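Local structure of glutathione S-transferase (Bombyx mori, 3AY8) at residues 105-110 and 164-169. The protein is a homodimeric, cytosolic protein that probably acts as a glutathione transferase, joining the thiol of glutathione to electrophilic substrates. Residues are numbered along the deposited sequence; the frame is centred on the assembly and turned at random.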
ATOM      1  N   ALA A 105      -1.147   3.135   0.249  1.00 23.22           N
ATOM      2  CA  ALA A 105       0.039   3.952   0.556  1.00 23.88           C
ATOM      3  C   ALA A 105      -0.245   5.433   0.798  1.00 24.22           C
ATOM      4  O   ALA A 105       0.582   6.127   1.400  1.00 24.44           O
ATOM      5  CB  ALA A 105       1.091   3.808  -0.560  1.00 23.25           C
ATOM      6  N   SER A 106      -1.375   5.934   0.291  1.00 23.63           N
ATOM      7  CA  SER A 106      -1.676   7.375   0.394  1.00 24.23           C
ATOM      8  C   SER A 106      -3.007   7.638   1.087  1.00 23.89           C
ATOM      9  O   SER A 106      -3.063   8.353   2.082  1.00 24.53           O
ATOM     10  CB  SER A 106      -1.706   8.040  -1.000  1.00 23.89           C
ATOM     11  OG  SER A 106      -0.441   7.962  -1.611  1.00 25.66           O
ATOM     12  N   LEU A 107      -4.072   7.048   0.561  1.00 23.34           N
ATOM     13  CA  LEU A 107      -5.412   7.387   1.026  1.00 23.44           C
ATOM     14  C   LEU A 107      -5.681   6.915   2.449  1.00 23.37           C
ATOM     15  O   LEU A 107      -5.906   7.738   3.343  1.00 23.05           O
ATOM     16  CB  LEU A 107      -6.491   6.908   0.047  1.00 22.83           C
ATOM     17  CG  LEU A 107      -7.967   7.223   0.368  1.00 23.50           C
ATOM     18  CD1 LEU A 107      -8.239   8.717   0.589  1.00 23.18           C
ATOM     19  CD2 LEU A 107      -8.854   6.697  -0.725  1.00 21.73           C
ATOM     20  N   TYR A 108      -5.681   5.608   2.671  1.00 23.43           N
ATOM     21  CA  TYR A 108      -6.073   5.129   3.987  1.00 23.95           C
ATOM     22  C   TYR A 108      -5.033   5.483   5.042  1.00 23.95           C
ATOM     23  O   TYR A 108      -5.372   5.689   6.204  1.00 24.08           O
ATOM     24  CB  TYR A 108      -6.420   3.630   4.030  1.00 24.89           C
ATOM     25  CG  TYR A 108      -7.096   3.308   5.360  1.00 27.45           C
ATOM     26  CD1 TYR A 108      -8.390   3.776   5.619  1.00 29.45           C
ATOM     27  CD2 TYR A 108      -6.413   2.646   6.387  1.00 30.08           C
ATOM     28  CE1 TYR A 108      -9.018   3.541   6.832  1.00 31.48           C
ATOM     29  CE2 TYR A 108      -7.038   2.404   7.637  1.00 30.94           C
ATOM     30  CZ  TYR A 108      -8.343   2.861   7.834  1.00 33.31           C
ATOM     31  OH  TYR A 108      -9.003   2.650   9.026  1.00 36.91           O
ATOM     32  N   VAL A 109      -3.773   5.552   4.621  1.00 23.63           N
ATOM     33  CA  VAL A 109      -2.668   5.983   5.468  1.00 25.15           C
ATOM     34  C   VAL A 109      -2.935   7.371   6.087  1.00 24.49           C
ATOM     35  O   VAL A 109      -2.689   7.588   7.272  1.00 24.57           O
ATOM     36  CB  VAL A 109      -1.339   6.007   4.644  1.00 25.00           C
ATOM     37  CG1 VAL A 109      -0.280   6.911   5.291  1.00 27.62           C
ATOM     38  CG2 VAL A 109      -0.821   4.601   4.479  1.00 26.60           C
ATOM     39  N   LYS A 110      -3.445   8.291   5.276  1.00 24.27           N
ATOM     40  CA  LYS A 110      -3.678   9.667   5.717  1.00 24.71           C
ATOM     41  C   LYS A 110      -4.979   9.825   6.515  1.00 24.63           C
ATOM     42  O   LYS A 110      -5.074  10.681   7.385  1.00 24.79           O
ATOM     43  CB  LYS A 110      -3.640  10.608   4.517  1.00 24.80           C
ATOM     44  CG  LYS A 110      -2.219  10.801   3.973  1.00 25.62           C
ATOM     45  CD  LYS A 110      -2.210  11.641   2.703  1.00 27.51           C
ATOM     46  CE  LYS A 110      -0.843  11.515   1.984  1.00 27.21           C
ATOM     47  NZ  LYS A 110      -0.746  12.595   0.967  1.00 29.54           N
ATOM     48  N   TYR A 164     -13.695   3.052  -1.953  1.00 22.72           N
ATOM     49  CA  TYR A 164     -14.980   3.349  -1.321  1.00 23.03           C
ATOM     50  C   TYR A 164     -14.958   3.059   0.196  1.00 22.85           C
ATOM     51  O   TYR A 164     -15.437   3.874   0.998  1.00 22.59           O
ATOM     52  CB  TYR A 164     -16.123   2.627  -2.052  1.00 23.32           C
ATOM     53  CG  TYR A 164     -17.481   2.717  -1.389  1.00 25.21           C
ATOM     54  CD1 TYR A 164     -17.968   3.940  -0.900  1.00 24.43           C
ATOM     55  CD2 TYR A 164     -18.299   1.583  -1.284  1.00 25.85           C
ATOM     56  CE1 TYR A 164     -19.210   4.028  -0.290  1.00 26.40           C
ATOM     57  CE2 TYR A 164     -19.559   1.658  -0.691  1.00 26.89           C
ATOM     58  CZ  TYR A 164     -20.003   2.890  -0.185  1.00 27.79           C
ATOM     59  OH  TYR A 164     -21.242   2.993   0.397  1.00 29.04           O
ATOM     60  N   ALA A 165     -14.379   1.929   0.596  1.00 22.62           N
ATOM     61  CA  ALA A 165     -14.265   1.606   2.024  1.00 22.61           C
ATOM     62  C   ALA A 165     -13.473   2.680   2.772  1.00 22.73           C
ATOM     63  O   ALA A 165     -13.847   3.096   3.882  1.00 22.40           O
ATOM     64  CB  ALA A 165     -13.632   0.219   2.225  1.00 22.25           C
ATOM     65  N   SER A 166     -12.387   3.140   2.150  1.00 22.49           N
ATOM     66  CA  SER A 166     -11.577   4.213   2.723  1.00 22.47           C
ATOM     67  C   SER A 166     -12.352   5.542   2.802  1.00 22.62           C
ATOM     68  O   SER A 166     -12.470   6.141   3.885  1.00 21.70           O
ATOM     69  CB  SER A 166     -10.295   4.392   1.907  1.00 22.58           C
ATOM     70  OG  SER A 166      -9.420   3.282   2.070  1.00 22.46           O
ATOM     71  N   MET A 167     -12.870   5.989   1.657  1.00 22.40           N
ATOM     72  CA  MET A 167     -13.589   7.270   1.556  1.00 23.40           C
ATOM     73  C   MET A 167     -14.828   7.335   2.453  1.00 22.85           C
ATOM     74  O   MET A 167     -15.093   8.355   3.074  1.00 23.37           O
ATOM     75  CB  MET A 167     -14.001   7.558   0.100  1.00 23.02           C
ATOM     76  CG  MET A 167     -12.876   8.054  -0.777  1.00 25.50           C
ATOM     77  SD  MET A 167     -12.011   9.480  -0.091  1.00 26.28           S
ATOM     78  CE  MET A 167     -13.330  10.686   0.183  1.00 23.56           C
ATOM     79  N   SER A 168     -15.582   6.246   2.524  1.00 23.22           N
ATOM     80  CA  SER A 168     -16.765   6.209   3.399  1.00 23.32           C
ATOM     81  C   SER A 168     -16.380   6.394   4.873  1.00 23.87           C
ATOM     82  O   SER A 168     -17.137   6.989   5.650  1.00 24.47           O
ATOM     83  CB  SER A 168     -17.580   4.928   3.173  1.00 23.53           C
ATOM     84  OG  SER A 168     -16.836   3.765   3.499  1.00 21.30           O
ATOM     85  N   SER A 169     -15.190   5.919   5.242  1.00 24.03           N
ATOM     86  CA  SER A 169     -14.656   6.079   6.592  1.00 24.65           C
ATOM     87  C   SER A 169     -14.451   7.554   6.987  1.00 24.94           C
ATOM     88  O   SER A 169     -14.950   7.994   8.029  1.00 24.94           O
ATOM     89  CB  SER A 169     -13.336   5.317   6.725  1.00 25.17           C
ATOM     90  OG  SER A 169     -13.502   3.967   6.321  1.00 26.41           O
TER
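L107 reaches over S166 and M167 with its two methyl groups parted: CD2 lies 3.8 Å from CB of S166, while CD1 meets SD of M167 at 3.9 Å. CB of L107 already points at helix 158-173, and a chi1 of -178° puts CG opposite the backbone N, extending the branch toward S166. The methionine, bent at both chi2 and chi3, runs roughly at right angles to it, and L138 of helix 128-147 packs against both side chains. One residue on, Y108 presents CB to the hydroxyl of S166, 3.6 Å from OG, and CD1 of its ring is almost as near to the same atom; the oxygen sits obliquely to the ring. That hydroxyl hydrogen-bonds to D103, about a turn before L107 on helix 90-120, a polar tie beside an otherwise apolar join. The helices belong to the all-helical C-terminal domain of the GST fold, and the segments run broadly parallel, crossing at 33° with a closest axis approach of 9.7 Å. Y108 and S166 form the nearest CA pair, 5.7 Å apart. Farther along, S169 OG bonds to A165 O (2.6 Å) in the carbonyl plane, and R16 of the thioredoxin-like N-terminal domain hydrogen-bonds to both oxygens.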